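Local coordinates for protein putative transcriptional regulator (Clostridium difficile, PDB 3QI7) that is of unknown function but has a periplasmic-binding-protein-like fold and is a putative lipoprotein, so it possibly binds a small ligand such as a sugar, at residues I160-D166 and V192-N198; K209-N213 and Y235-V239; G155-F159 and L189-Q193; K225-G231 and Y249-S255. One frame throughout, in Å; residues are numbered along the deposited sequence.

Contact 1 of 4, residues I160-D166 and V192-N198; sequences IHYASTD and VQVNTPN
His161 and Val194 join two neighbouring parallel strands, the first and last members of a beta-alpha-beta crossover whose helix is 171-186. The backbone bonds follow the parallel pattern, in which one residue uses both its N-H and its C=O on the same partner strand. His161 N gives its proton to Val192 O at 2.9 Å, and His161 O takes one from Val194 N. The pairing then slackens: Ala163 N reaches Val194 O only weakly, while Thr196 N meets Ala163 O at 3.1 Å but departs from regular pairing by coming from above the carbonyl plane. A water bridges the edge of the His161 ring, at ND1, to Val194 O.

Apolar packing fills the face that carries Ile160, Tyr162, Val192 and Val194. Ile160 CD1 lies 3.6 Å from Val192 CG2, the two side chains running alongside each other. The Tyr162 ring leans along Val194, its CE1 3.6 Å from Val194 CB, because CG stands anti to the carbonyl carbon (chi1 -72°); the Thr196 side chain crosses that of Tyr162 at about a right angle, its CG2 3.9 Å from Tyr162 CB. The phenol OH is hydrogen-bonded to Asp215 of helix 203-223, which packs on this face.

Polar groups take over where the strands end. A second water accepts from Thr165 N and donates to Thr196 O, bridging the two strands as they part. The carboxylate of Asp166 stacks on the amide of Asn198, their planes 8° apart, and Asp166 N donates to Asn198 OD1 at 3.0 Å, tilted 23° from the amide plane.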
loop_
_atom_site.group_PDB
_atom_site.type_symbol
_atom_site.label_atom_id
_atom_site.label_comp_id
_atom_site.label_asym_id
_atom_site.label_seq_id
_atom_site.Cartn_x
_atom_site.Cartn_y
_atom_site.Cartn_z
ATOM N N ILE A 160 -9.644 -7.939 18.541
ATOM C CA ILE A 160 -8.669 -9.035 18.780
ATOM C C ILE A 160 -7.483 -8.843 17.806
ATOM O O ILE A 160 -7.697 -8.756 16.604
ATOM C CB ILE A 160 -9.309 -10.449 18.620
ATOM C CG1 ILE A 160 -10.736 -10.501 19.184
ATOM C CG2 ILE A 160 -8.441 -11.533 19.327
ATOM C CD1 ILE A 160 -10.934 -10.127 20.693
ATOM N N HIS A 161 -6.254 -8.708 18.339
ATOM C CA HIS A 161 -5.019 -8.558 17.550
ATOM C C HIS A 161 -4.152 -9.805 17.654
ATOM O O HIS A 161 -3.823 -10.226 18.777
ATOM C CB HIS A 161 -4.229 -7.372 18.107
ATOM C CG HIS A 161 -3.002 -7.023 17.320
ATOM N ND1 HIS A 161 -1.806 -7.713 17.451
ATOM C CD2 HIS A 161 -2.770 -6.023 16.437
ATOM C CE1 HIS A 161 -0.904 -7.157 16.655
ATOM N NE2 HIS A 161 -1.465 -6.135 16.026
ATOM N N TYR A 162 -3.839 -10.409 16.497
ATOM C CA TYR A 162 -3.073 -11.666 16.409
ATOM C C TYR A 162 -1.742 -11.402 15.680
ATOM O O TYR A 162 -1.728 -10.861 14.585
ATOM C CB TYR A 162 -3.865 -12.733 15.623
ATOM C CG TYR A 162 -5.054 -13.313 16.329
ATOM C CD1 TYR A 162 -4.894 -14.175 17.381
ATOM C CD2 TYR A 162 -6.356 -13.030 15.903
ATOM C CE1 TYR A 162 -5.988 -14.707 18.037
ATOM C CE2 TYR A 162 -7.447 -13.558 16.539
ATOM C CZ TYR A 162 -7.263 -14.410 17.615
ATOM O OH TYR A 162 -8.362 -14.942 18.246
ATOM N N ALA A 163 -0.638 -11.849 16.293
ATOM C CA ALA A 163 0.735 -11.668 15.809
ATOM C C ALA A 163 1.632 -12.541 16.673
ATOM O O ALA A 163 1.370 -12.689 17.869
ATOM C CB ALA A 163 1.183 -10.215 15.990
ATOM N N SER A 164 2.681 -13.104 16.079
ATOM C CA SER A 164 3.692 -13.869 16.826
ATOM C C SER A 164 4.665 -12.915 17.536
ATOM O O SER A 164 4.775 -11.766 17.155
ATOM C CB SER A 164 4.481 -14.774 15.879
ATOM O OG SER A 164 5.458 -14.045 15.144
ATOM N N THR A 165 5.425 -13.402 18.517
ATOM C CA THR A 165 6.390 -12.516 19.180
ATOM C C THR A 165 7.538 -12.127 18.231
ATOM O O THR A 165 8.065 -11.006 18.336
ATOM C CB THR A 165 6.861 -13.078 20.521
ATOM O OG1 THR A 165 7.403 -14.380 20.358
ATOM C CG2 THR A 165 5.688 -13.163 21.490
ATOM N N ASP A 166 7.862 -13.000 17.260
ATOM C CA ASP A 166 8.764 -12.625 16.167
ATOM C C ASP A 166 8.201 -11.508 15.289
ATOM O O ASP A 166 8.945 -10.584 14.927
ATOM C CB ASP A 166 9.132 -13.808 15.288
ATOM C CG ASP A 166 10.138 -14.774 15.956
ATOM O OD1 ASP A 166 10.707 -14.476 17.017
ATOM O OD2 ASP A 166 10.367 -15.839 15.393
ATOM N N VAL A 192 -7.816 -6.920 22.909
ATOM C CA VAL A 192 -7.287 -8.213 23.326
ATOM C C VAL A 192 -6.077 -8.546 22.480
ATOM O O VAL A 192 -6.203 -8.721 21.271
ATOM C CB VAL A 192 -8.347 -9.321 23.150
ATOM C CG1 VAL A 192 -7.802 -10.680 23.658
ATOM C CG2 VAL A 192 -9.665 -8.904 23.867
ATOM N N GLN A 193 -4.887 -8.631 23.087
ATOM C CA GLN A 193 -3.696 -9.039 22.315
ATOM C C GLN A 193 -3.401 -10.516 22.531
ATOM O O GLN A 193 -3.280 -10.969 23.666
ATOM C CB GLN A 193 -2.466 -8.191 22.672
ATOM C CG GLN A 193 -1.181 -8.736 22.103
ATOM C CD GLN A 193 -0.005 -7.898 22.483
ATOM O OE1 GLN A 193 -0.174 -6.809 23.002
ATOM N NE2 GLN A 193 1.198 -8.420 22.267
ATOM N N VAL A 194 -3.297 -11.256 21.432
ATOM C CA VAL A 194 -3.061 -12.689 21.472
ATOM C C VAL A 194 -1.829 -13.035 20.656
ATOM O O VAL A 194 -1.752 -12.729 19.441
ATOM C CB VAL A 194 -4.260 -13.469 20.950
ATOM C CG1 VAL A 194 -4.018 -15.015 21.100
ATOM C CG2 VAL A 194 -5.510 -13.050 21.686
ATOM N N ASN A 195 -0.868 -13.665 21.343
ATOM C CA ASN A 195 0.355 -14.177 20.732
ATOM C C ASN A 195 0.132 -15.513 20.032
ATOM O O ASN A 195 -0.260 -16.525 20.656
ATOM C CB ASN A 195 1.488 -14.329 21.761
ATOM C CG ASN A 195 2.064 -12.973 22.253
ATOM O OD1 ASN A 195 1.703 -11.883 21.779
ATOM N ND2 ASN A 195 2.971 -13.061 23.236
ATOM N N THR A 196 0.398 -15.490 18.733
ATOM C CA THR A 196 0.350 -16.659 17.858
ATOM C C THR A 196 1.751 -17.328 17.810
ATOM O O THR A 196 2.770 -16.650 18.033
ATOM C CB THR A 196 -0.065 -16.265 16.416
ATOM O OG1 THR A 196 0.850 -15.297 15.885
ATOM C CG2 THR A 196 -1.450 -15.655 16.390
ATOM N N PRO A 197 1.800 -18.640 17.516
ATOM C CA PRO A 197 3.092 -19.340 17.396
ATOM C C PRO A 197 3.999 -18.738 16.313
ATOM O O PRO A 197 3.535 -18.398 15.219
ATOM C CB PRO A 197 2.693 -20.779 17.020
ATOM C CG PRO A 197 1.295 -20.935 17.518
ATOM C CD PRO A 197 0.655 -19.563 17.399
ATOM N N ASN A 198 5.280 -18.615 16.638
ATOM C CA ASN A 198 6.292 -18.207 15.684
ATOM C C ASN A 198 6.337 -19.159 14.511
ATOM O O ASN A 198 6.240 -20.370 14.686
ATOM C CB ASN A 198 7.686 -18.177 16.330
ATOM C CG ASN A 198 7.885 -16.986 17.223
ATOM O OD1 ASN A 198 7.302 -15.934 17.022
ATOM N ND2 ASN A 198 8.744 -17.139 18.202
HETATM O O HOH W 1 -0.966 -10.022 19.035
HETATM O O HOH W 2 4.818 -16.052 19.648
#

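Contact 2 of 4, residues K209-N213 and Y235-V239; sequences KQFLN and YMDEV
Val239 points from its helix at the neighbouring one and spreads its two methyls over separate side chains there. CG2, anti to the carbonyl carbon, lies against the aliphatic stem of Lys209, 3.8 Å from Lys209 CG. CG1, anti to the backbone N (chi1 169°), turns toward the next turn of the partner helix, where it sits 3.8 Å from Leu212 CB and 3.6 Å from Asn213 OD1. One branched residue is thus seated among Lys209, Leu212 and Asn213, positions three and four residues apart on one helical face.

Leu212 answers from the other helix, also directed at its partner. It reaches past Val239 to the selenomethionine Met236: Leu212 CD1 lies 4.0 Å from Met236 CG, the two side chains at about a right angle. Tyr235 meets Lys209 in a similar crosswise fashion: the bend at chi3 (-82°) brings Lys209 CE back to within 3.5 Å of the phenol oxygen, Tyr235 OH, which also lies near Lys209 CB.

No direct hydrogen bond spans the pair. Instead a water donates to both Asn213 OD1 and Val239 O, at 2.8 Å each, linking a side chain to a helix carbonyl.

The short segments cross at -45° with their axes 10.2 Å apart. Both helices, 203-223 and 234-247, pack on the same side of the three-stranded parallel sheet: Leu212 and Met236 both rest on Tyr162 of strand 159-164 and on Thr196 of strand 191-196.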
loop_
_atom_site.group_PDB
_atom_site.type_symbol
_atom_site.label_atom_id
_atom_site.label_comp_id
_atom_site.label_asym_id
_atom_site.label_seq_id
_atom_site.Cartn_x
_atom_site.Cartn_y
_atom_site.Cartn_z
ATOM N N LYS A 209 -2.664 -21.798 11.942
ATOM C CA LYS A 209 -4.050 -22.005 11.529
ATOM C C LYS A 209 -4.905 -22.649 12.622
ATOM O O LYS A 209 -5.981 -22.150 12.932
ATOM C CB LYS A 209 -4.104 -22.859 10.264
ATOM C CG LYS A 209 -5.516 -23.110 9.774
ATOM C CD LYS A 209 -5.530 -24.044 8.578
ATOM C CE LYS A 209 -5.243 -23.314 7.277
ATOM N NZ LYS A 209 -5.336 -24.327 6.172
ATOM N N GLN A 210 -4.440 -23.747 13.209
ATOM C CA GLN A 210 -5.207 -24.411 14.286
ATOM C C GLN A 210 -5.349 -23.515 15.507
ATOM O O GLN A 210 -6.410 -23.448 16.122
ATOM C CB GLN A 210 -4.593 -25.749 14.711
ATOM C CG GLN A 210 -4.719 -26.816 13.640
ATOM C CD GLN A 210 -4.638 -28.243 14.167
ATOM O OE1 GLN A 210 -3.942 -29.095 13.588
ATOM N NE2 GLN A 210 -5.369 -28.521 15.256
ATOM N N PHE A 211 -4.272 -22.819 15.846
ATOM C CA PHE A 211 -4.283 -21.910 16.975
ATOM C C PHE A 211 -5.345 -20.811 16.758
ATOM O O PHE A 211 -6.177 -20.519 17.669
ATOM C CB PHE A 211 -2.895 -21.292 17.186
ATOM C CG PHE A 211 -2.846 -20.310 18.325
ATOM C CD1 PHE A 211 -3.183 -18.981 18.122
ATOM C CD2 PHE A 211 -2.494 -20.725 19.616
ATOM C CE1 PHE A 211 -3.164 -18.081 19.172
ATOM C CE2 PHE A 211 -2.471 -19.823 20.668
ATOM C CZ PHE A 211 -2.817 -18.514 20.456
ATOM N N LEU A 212 -5.299 -20.192 15.583
ATOM C CA LEU A 212 -6.228 -19.105 15.267
ATOM C C LEU A 212 -7.677 -19.573 15.297
ATOM O O LEU A 212 -8.519 -18.931 15.944
ATOM C CB LEU A 212 -5.910 -18.416 13.952
ATOM C CG LEU A 212 -4.687 -17.509 13.896
ATOM C CD1 LEU A 212 -4.367 -17.241 12.418
ATOM C CD2 LEU A 212 -4.909 -16.200 14.673
ATOM N N ASN A 213 -7.963 -20.697 14.652
ATOM C CA ASN A 213 -9.319 -21.195 14.635
ATOM C C ASN A 213 -9.881 -21.417 16.029
ATOM O O ASN A 213 -11.024 -21.012 16.324
ATOM C CB ASN A 213 -9.435 -22.426 13.731
ATOM C CG ASN A 213 -9.430 -22.041 12.251
ATOM O OD1 ASN A 213 -10.044 -21.041 11.869
ATOM N ND2 ASN A 213 -8.732 -22.813 11.426
ATOM N N TYR A 235 -1.414 -14.882 5.444
ATOM C CA TYR A 235 -1.766 -16.245 5.878
ATOM C C TYR A 235 -2.814 -16.153 7.008
ATOM O O TYR A 235 -3.836 -16.842 6.973
ATOM C CB TYR A 235 -0.530 -17.040 6.321
ATOM C CG TYR A 235 -0.855 -18.491 6.634
ATOM C CD1 TYR A 235 -0.919 -19.444 5.621
ATOM C CD2 TYR A 235 -1.157 -18.891 7.922
ATOM C CE1 TYR A 235 -1.258 -20.777 5.894
ATOM C CE2 TYR A 235 -1.499 -20.216 8.200
ATOM C CZ TYR A 235 -1.548 -21.150 7.180
ATOM O OH TYR A 235 -1.882 -22.455 7.470
HETATM N N MSE A 236 -2.583 -15.259 7.969
HETATM C CA MSE A 236 -3.574 -14.985 9.023
HETATM C C MSE A 236 -4.862 -14.438 8.440
HETATM O O MSE A 236 -5.952 -14.847 8.898
HETATM C CB MSE A 236 -3.041 -13.990 10.083
HETATM C CG MSE A 236 -1.898 -14.517 10.858
HETATM SE SE MSE A 236 -1.674 -13.495 12.453
HETATM C CE MSE A 236 0.102 -14.096 12.932
ATOM N N ASP A 237 -4.752 -13.533 7.444
ATOM C CA ASP A 237 -5.923 -12.918 6.831
ATOM C C ASP A 237 -6.832 -14.008 6.252
ATOM O O ASP A 237 -8.062 -13.953 6.381
ATOM C CB ASP A 237 -5.563 -11.974 5.678
ATOM C CG ASP A 237 -4.912 -10.677 6.146
ATOM O OD1 ASP A 237 -5.199 -10.226 7.287
ATOM O OD2 ASP A 237 -4.123 -10.145 5.343
ATOM N N GLU A 238 -6.218 -14.980 5.614
ATOM C CA GLU A 238 -6.968 -16.078 5.008
ATOM C C GLU A 238 -7.786 -16.888 6.033
ATOM O O GLU A 238 -8.995 -17.149 5.840
ATOM C CB GLU A 238 -6.007 -17.004 4.230
ATOM C CG GLU A 238 -6.780 -17.983 3.286
ATOM C CD GLU A 238 -5.875 -18.914 2.447
ATOM O OE1 GLU A 238 -4.905 -19.502 2.999
ATOM O OE2 GLU A 238 -6.143 -19.067 1.226
ATOM N N VAL A 239 -7.115 -17.295 7.109
ATOM C CA VAL A 239 -7.749 -18.042 8.212
ATOM C C VAL A 239 -8.865 -17.191 8.839
ATOM O O VAL A 239 -9.979 -17.684 9.055
ATOM C CB VAL A 239 -6.723 -18.426 9.311
ATOM C CG1 VAL A 239 -7.434 -18.963 10.554
ATOM C CG2 VAL A 239 -5.657 -19.405 8.753
HETATM O O HOH W 3 -10.612 -20.376 9.254
#

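Contact 3 of 4, residues G155-F159 and L189-Q193; sequences GAKAF and LPFVQ
Phe159 N donates to Pro190 O at 2.8 Å, the bond that opens the parallel pairing of strands 159-164 and 191-196 in this beta-alpha-beta unit. Phe159 also offers its carbonyl: Val192 N meets Phe159 O at 2.8 Å, so one residue grips the other strand on both sides of Phe191. The CA of Ala158 adds a CA-H...O contact to Pro190 O, which therefore receives two approaches.

Phe159 and Phe191 share a face of the sheet. Their matching first torsions, CG anti to the backbone N in both (chi1 -173° and 175°), send the two rings the same way, so they lie alongside each other on that face; the planes lie 29° apart but are slid past each other, with centroids 6.0 Å apart, so that overlap is slight. Helix 171-186 packs against this face through Ile180, which touches both rings.

Before the strand, Gly155 ends helix 140-153 in a Schellman motif, and the chain then passes Leu189 and Pro190. Leu189 CD1 tucks against the backbone, near Ala158 N and Ala156 O, and its CD2 lies by Phe159 CB. The proline ring rests beside a carbonyl, Pro190 CD lying 3.2 Å from Lys157 O.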
loop_
_atom_site.group_PDB
_atom_site.type_symbol
_atom_site.label_atom_id
_atom_site.label_comp_id
_atom_site.label_asym_id
_atom_site.label_seq_id
_atom_site.Cartn_x
_atom_site.Cartn_y
_atom_site.Cartn_z
ATOM N N GLY A 155 -19.294 -1.241 14.667
ATOM C CA GLY A 155 -20.017 -1.886 15.757
ATOM C C GLY A 155 -19.222 -2.866 16.601
ATOM O O GLY A 155 -19.805 -3.622 17.382
ATOM N N ALA A 156 -17.895 -2.846 16.487
ATOM C CA ALA A 156 -17.050 -3.771 17.294
ATOM C C ALA A 156 -17.172 -3.554 18.816
ATOM O O ALA A 156 -17.056 -2.422 19.314
ATOM C CB ALA A 156 -15.605 -3.664 16.884
ATOM N N LYS A 157 -17.371 -4.650 19.541
ATOM C CA LYS A 157 -17.423 -4.596 20.998
ATOM C C LYS A 157 -16.119 -5.081 21.628
ATOM O O LYS A 157 -15.943 -4.979 22.850
ATOM C CB LYS A 157 -18.630 -5.373 21.521
ATOM C CG LYS A 157 -19.963 -4.741 21.148
ATOM C CD LYS A 157 -19.993 -3.260 21.484
ATOM C CE LYS A 157 -21.433 -2.749 21.655
ATOM N NZ LYS A 157 -21.527 -1.265 21.460
ATOM N N ALA A 158 -15.212 -5.613 20.797
ATOM C CA ALA A 158 -13.819 -5.908 21.196
ATOM C C ALA A 158 -12.986 -5.885 19.905
ATOM O O ALA A 158 -13.537 -6.022 18.807
ATOM C CB ALA A 158 -13.705 -7.293 21.918
ATOM N N PHE A 159 -11.678 -5.688 20.042
ATOM C CA PHE A 159 -10.723 -5.788 18.947
ATOM C C PHE A 159 -9.699 -6.859 19.321
ATOM O O PHE A 159 -8.981 -6.702 20.324
ATOM C CB PHE A 159 -10.015 -4.450 18.753
ATOM C CG PHE A 159 -9.122 -4.366 17.542
ATOM C CD1 PHE A 159 -7.893 -5.062 17.472
ATOM C CD2 PHE A 159 -9.453 -3.499 16.488
ATOM C CE1 PHE A 159 -7.092 -4.913 16.372
ATOM C CE2 PHE A 159 -8.643 -3.396 15.368
ATOM C CZ PHE A 159 -7.467 -4.079 15.331
ATOM N N LEU A 189 -13.041 0.864 23.332
ATOM C CA LEU A 189 -13.119 -0.434 22.655
ATOM C C LEU A 189 -12.192 -1.435 23.344
ATOM O O LEU A 189 -10.964 -1.316 23.259
ATOM C CB LEU A 189 -12.703 -0.306 21.185
ATOM C CG LEU A 189 -12.702 -1.548 20.271
ATOM C CD1 LEU A 189 -13.987 -2.383 20.454
ATOM C CD2 LEU A 189 -12.528 -1.106 18.818
ATOM N N PRO A 190 -12.766 -2.457 23.997
ATOM C CA PRO A 190 -11.918 -3.484 24.591
ATOM C C PRO A 190 -10.901 -4.051 23.595
ATOM O O PRO A 190 -11.229 -4.341 22.462
ATOM C CB PRO A 190 -12.926 -4.546 25.053
ATOM C CG PRO A 190 -14.187 -3.754 25.326
ATOM C CD PRO A 190 -14.196 -2.695 24.258
ATOM N N PHE A 191 -9.650 -4.158 24.026
ATOM C CA PHE A 191 -8.589 -4.622 23.169
ATOM C C PHE A 191 -7.995 -5.906 23.757
ATOM O O PHE A 191 -7.717 -5.966 24.946
ATOM C CB PHE A 191 -7.522 -3.536 23.026
ATOM C CG PHE A 191 -6.332 -3.965 22.248
ATOM C CD1 PHE A 191 -6.348 -3.940 20.872
ATOM C CD2 PHE A 191 -5.167 -4.371 22.901
ATOM C CE1 PHE A 191 -5.230 -4.346 20.142
ATOM C CE2 PHE A 191 -4.059 -4.760 22.190
ATOM C CZ PHE A 191 -4.089 -4.752 20.803
ATOM N N VAL A 192 -7.816 -6.920 22.909
ATOM C CA VAL A 192 -7.287 -8.213 23.326
ATOM C C VAL A 192 -6.077 -8.546 22.480
ATOM O O VAL A 192 -6.203 -8.721 21.271
ATOM C CB VAL A 192 -8.347 -9.321 23.150
ATOM C CG1 VAL A 192 -7.802 -10.680 23.658
ATOM C CG2 VAL A 192 -9.665 -8.904 23.867
ATOM N N GLN A 193 -4.887 -8.631 23.087
ATOM C CA GLN A 193 -3.696 -9.039 22.315
ATOM C C GLN A 193 -3.401 -10.516 22.531
ATOM O O GLN A 193 -3.280 -10.969 23.666
ATOM C CB GLN A 193 -2.466 -8.191 22.672
ATOM C CG GLN A 193 -1.181 -8.736 22.103
ATOM C CD GLN A 193 -0.005 -7.898 22.483
ATOM O OE1 GLN A 193 -0.174 -6.809 23.002
ATOM N NE2 GLN A 193 1.198 -8.420 22.267
#

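Contact 4 of 4, residues K225-G231 and Y249-S255; sequences KDINVFG and YIVAEQS
Strand 228-231, an outer strand of the three-stranded parallel sheet, is flanked here by the irregular segment 249-255, which runs alongside it in nearly the same direction after helix 234-247. A single backbone bridge joins them: Ile250 N donates to Ile227 O and Val229 N to Ile250 O, each at 2.9 Å.

Past that bridge a side chain replaces the strand partner. With CG anti to the backbone N (chi1 -172°), Asn228 brings OD1 within 2.7 Å of Ala252 N, which donates in the carbonyl plane of the amide. Its ND2 gives a proton to a water that also donates to Val229 O and accepts from Glu253 N. A second water joins Gly231 N to Glu253 O, so solvent carries the pairing onward where the backbones separate.

Two aromatic rings pack along the seam. Val229 CG2 sits over one face of the Tyr249 ring, toward its rim, in a CH-pi contact 4.0 Å from the centroid; the phenol OH is bonded to Ile240 O. Glu253 itself is anchored by a salt bridge to Arg143 of helix 140-153. Phe230 presents its edge to the loop, with CD1 3.4 Å from Glu253 O, which lies in the plane of the ring.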
loop_
_atom_site.group_PDB
_atom_site.type_symbol
_atom_site.label_atom_id
_atom_site.label_comp_id
_atom_site.label_asym_id
_atom_site.label_seq_id
_atom_site.Cartn_x
_atom_site.Cartn_y
_atom_site.Cartn_z
ATOM N N LYS A 225 -20.630 -12.151 18.525
ATOM C CA LYS A 225 -20.081 -12.040 17.191
ATOM C C LYS A 225 -19.644 -10.628 16.808
ATOM O O LYS A 225 -18.922 -10.470 15.813
ATOM C CB LYS A 225 -21.081 -12.594 16.166
ATOM C CG LYS A 225 -22.311 -11.737 16.020
ATOM C CD LYS A 225 -23.346 -12.355 15.081
ATOM C CE LYS A 225 -24.530 -11.392 14.896
ATOM N NZ LYS A 225 -24.131 -9.956 14.755
ATOM N N ASP A 226 -20.076 -9.594 17.546
ATOM C CA ASP A 226 -19.720 -8.220 17.168
ATOM C C ASP A 226 -18.375 -7.814 17.744
ATOM O O ASP A 226 -18.274 -6.936 18.622
ATOM C CB ASP A 226 -20.791 -7.206 17.550
ATOM C CG ASP A 226 -22.114 -7.437 16.821
ATOM O OD1 ASP A 226 -22.125 -8.014 15.725
ATOM O OD2 ASP A 226 -23.149 -7.018 17.363
ATOM N N ILE A 227 -17.343 -8.458 17.212
ATOM C CA ILE A 227 -15.951 -8.119 17.512
ATOM C C ILE A 227 -15.224 -7.979 16.199
ATOM O O ILE A 227 -15.621 -8.587 15.203
ATOM C CB ILE A 227 -15.274 -9.208 18.395
ATOM C CG1 ILE A 227 -15.167 -10.568 17.657
ATOM C CG2 ILE A 227 -16.073 -9.352 19.710
ATOM C CD1 ILE A 227 -14.664 -11.780 18.510
ATOM N N ASN A 228 -14.167 -7.171 16.193
ATOM C CA ASN A 228 -13.256 -7.097 15.052
ATOM C C ASN A 228 -12.055 -7.993 15.253
ATOM O O ASN A 228 -11.410 -7.956 16.314
ATOM C CB ASN A 228 -12.756 -5.673 14.802
ATOM C CG ASN A 228 -11.965 -5.557 13.504
ATOM O OD1 ASN A 228 -12.541 -5.699 12.442
ATOM N ND2 ASN A 228 -10.638 -5.375 13.591
ATOM N N VAL A 229 -11.716 -8.777 14.223
ATOM C CA VAL A 229 -10.550 -9.648 14.316
ATOM C C VAL A 229 -9.508 -9.175 13.290
ATOM O O VAL A 229 -9.817 -8.912 12.120
ATOM C CB VAL A 229 -10.927 -11.131 14.108
ATOM C CG1 VAL A 229 -9.649 -12.050 14.079
ATOM C CG2 VAL A 229 -11.927 -11.605 15.171
ATOM N N PHE A 230 -8.261 -9.073 13.732
ATOM C CA PHE A 230 -7.206 -8.565 12.879
ATOM C C PHE A 230 -5.950 -9.382 13.012
ATOM O O PHE A 230 -5.531 -9.671 14.135
ATOM C CB PHE A 230 -6.883 -7.145 13.309
ATOM C CG PHE A 230 -5.759 -6.503 12.530
ATOM C CD1 PHE A 230 -5.956 -6.088 11.218
ATOM C CD2 PHE A 230 -4.530 -6.275 13.118
ATOM C CE1 PHE A 230 -4.954 -5.444 10.501
ATOM C CE2 PHE A 230 -3.509 -5.670 12.389
ATOM C CZ PHE A 230 -3.723 -5.257 11.077
ATOM N N GLY A 231 -5.316 -9.674 11.873
ATOM C CA GLY A 231 -4.005 -10.345 11.842
ATOM C C GLY A 231 -2.996 -9.570 11.010
ATOM O O GLY A 231 -3.338 -8.570 10.327
ATOM N N TYR A 249 -18.427 -12.439 12.311
ATOM C CA TYR A 249 -17.852 -11.344 13.052
ATOM C C TYR A 249 -17.407 -10.257 12.086
ATOM O O TYR A 249 -17.786 -10.290 10.913
ATOM C CB TYR A 249 -16.723 -11.846 13.990
ATOM C CG TYR A 249 -15.630 -12.703 13.386
ATOM C CD1 TYR A 249 -14.620 -12.153 12.615
ATOM C CD2 TYR A 249 -15.578 -14.068 13.647
ATOM C CE1 TYR A 249 -13.562 -12.944 12.109
ATOM C CE2 TYR A 249 -14.552 -14.870 13.129
ATOM C CZ TYR A 249 -13.561 -14.319 12.366
ATOM O OH TYR A 249 -12.567 -15.139 11.888
ATOM N N ILE A 250 -16.660 -9.281 12.581
ATOM C CA ILE A 250 -16.195 -8.171 11.758
ATOM C C ILE A 250 -14.707 -8.310 11.407
ATOM O O ILE A 250 -13.890 -8.689 12.255
ATOM C CB ILE A 250 -16.405 -6.805 12.475
ATOM C CG1 ILE A 250 -17.881 -6.562 12.785
ATOM C CG2 ILE A 250 -15.876 -5.668 11.663
ATOM C CD1 ILE A 250 -18.095 -5.705 14.065
ATOM N N VAL A 251 -14.375 -8.023 10.155
ATOM C CA VAL A 251 -12.980 -7.882 9.717
ATOM C C VAL A 251 -12.852 -6.544 8.988
ATOM O O VAL A 251 -12.990 -6.435 7.755
ATOM C CB VAL A 251 -12.505 -9.066 8.846
ATOM C CG1 VAL A 251 -11.003 -8.955 8.580
ATOM C CG2 VAL A 251 -12.892 -10.401 9.532
ATOM N N ALA A 252 -12.554 -5.512 9.770
ATOM C CA ALA A 252 -12.544 -4.141 9.233
ATOM C C ALA A 252 -11.479 -4.010 8.132
ATOM O O ALA A 252 -11.710 -3.344 7.115
ATOM C CB ALA A 252 -12.298 -3.144 10.353
ATOM N N GLU A 253 -10.322 -4.649 8.349
ATOM C CA GLU A 253 -9.205 -4.659 7.394
ATOM C C GLU A 253 -8.319 -5.921 7.436
ATOM O O GLU A 253 -8.015 -6.464 8.497
ATOM C CB GLU A 253 -8.278 -3.424 7.638
ATOM C CG GLU A 253 -8.966 -2.083 7.539
ATOM C CD GLU A 253 -8.008 -0.910 7.710
ATOM O OE1 GLU A 253 -6.929 -1.130 8.264
ATOM O OE2 GLU A 253 -8.347 0.230 7.313
ATOM N N GLN A 254 -7.825 -6.335 6.269
ATOM C CA GLN A 254 -6.696 -7.267 6.184
ATOM C C GLN A 254 -5.441 -6.584 6.771
ATOM O O GLN A 254 -5.382 -5.352 6.878
ATOM C CB GLN A 254 -6.395 -7.598 4.735
ATOM C CG GLN A 254 -7.540 -8.325 3.963
ATOM C CD GLN A 254 -7.589 -7.935 2.504
ATOM O OE1 GLN A 254 -8.083 -6.858 2.155
ATOM N NE2 GLN A 254 -7.040 -8.791 1.640
ATOM N N SER A 255 -4.435 -7.394 7.076
ATOM C CA SER A 255 -3.097 -6.924 7.418
ATOM C C SER A 255 -2.710 -5.712 6.568
ATOM O O SER A 255 -2.295 -4.665 7.088
ATOM C CB SER A 255 -2.094 -8.082 7.276
ATOM O OG SER A 255 -2.103 -8.695 5.997
HETATM O O HOH W 4 -9.562 -6.425 10.946
HETATM O O HOH W 5 -6.836 -9.140 9.363
#

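How the contacts relate
Along the chain, contact 3 begins first: 155-159 meets 189-193, closing a loop around helix 171-186. Contact 1 closes almost the same loop one step further along the same strand pair, and the two share Val192 and Gln193. Contacts 2 and 4 open only afterwards. Their segments alternate, since 225-231 falls between the halves of contact 2 and 249-255 follows both, so these loops cross. Strand 159-164 lies centrally in the sheet, bonded to 191-196 in contacts 1 and 3 and, through Ile160, to Asn228 and Phe230 of contact 4. Contact 2 lays two helices over contact 1, and Asp237 there bonds Ser255 of contact 4.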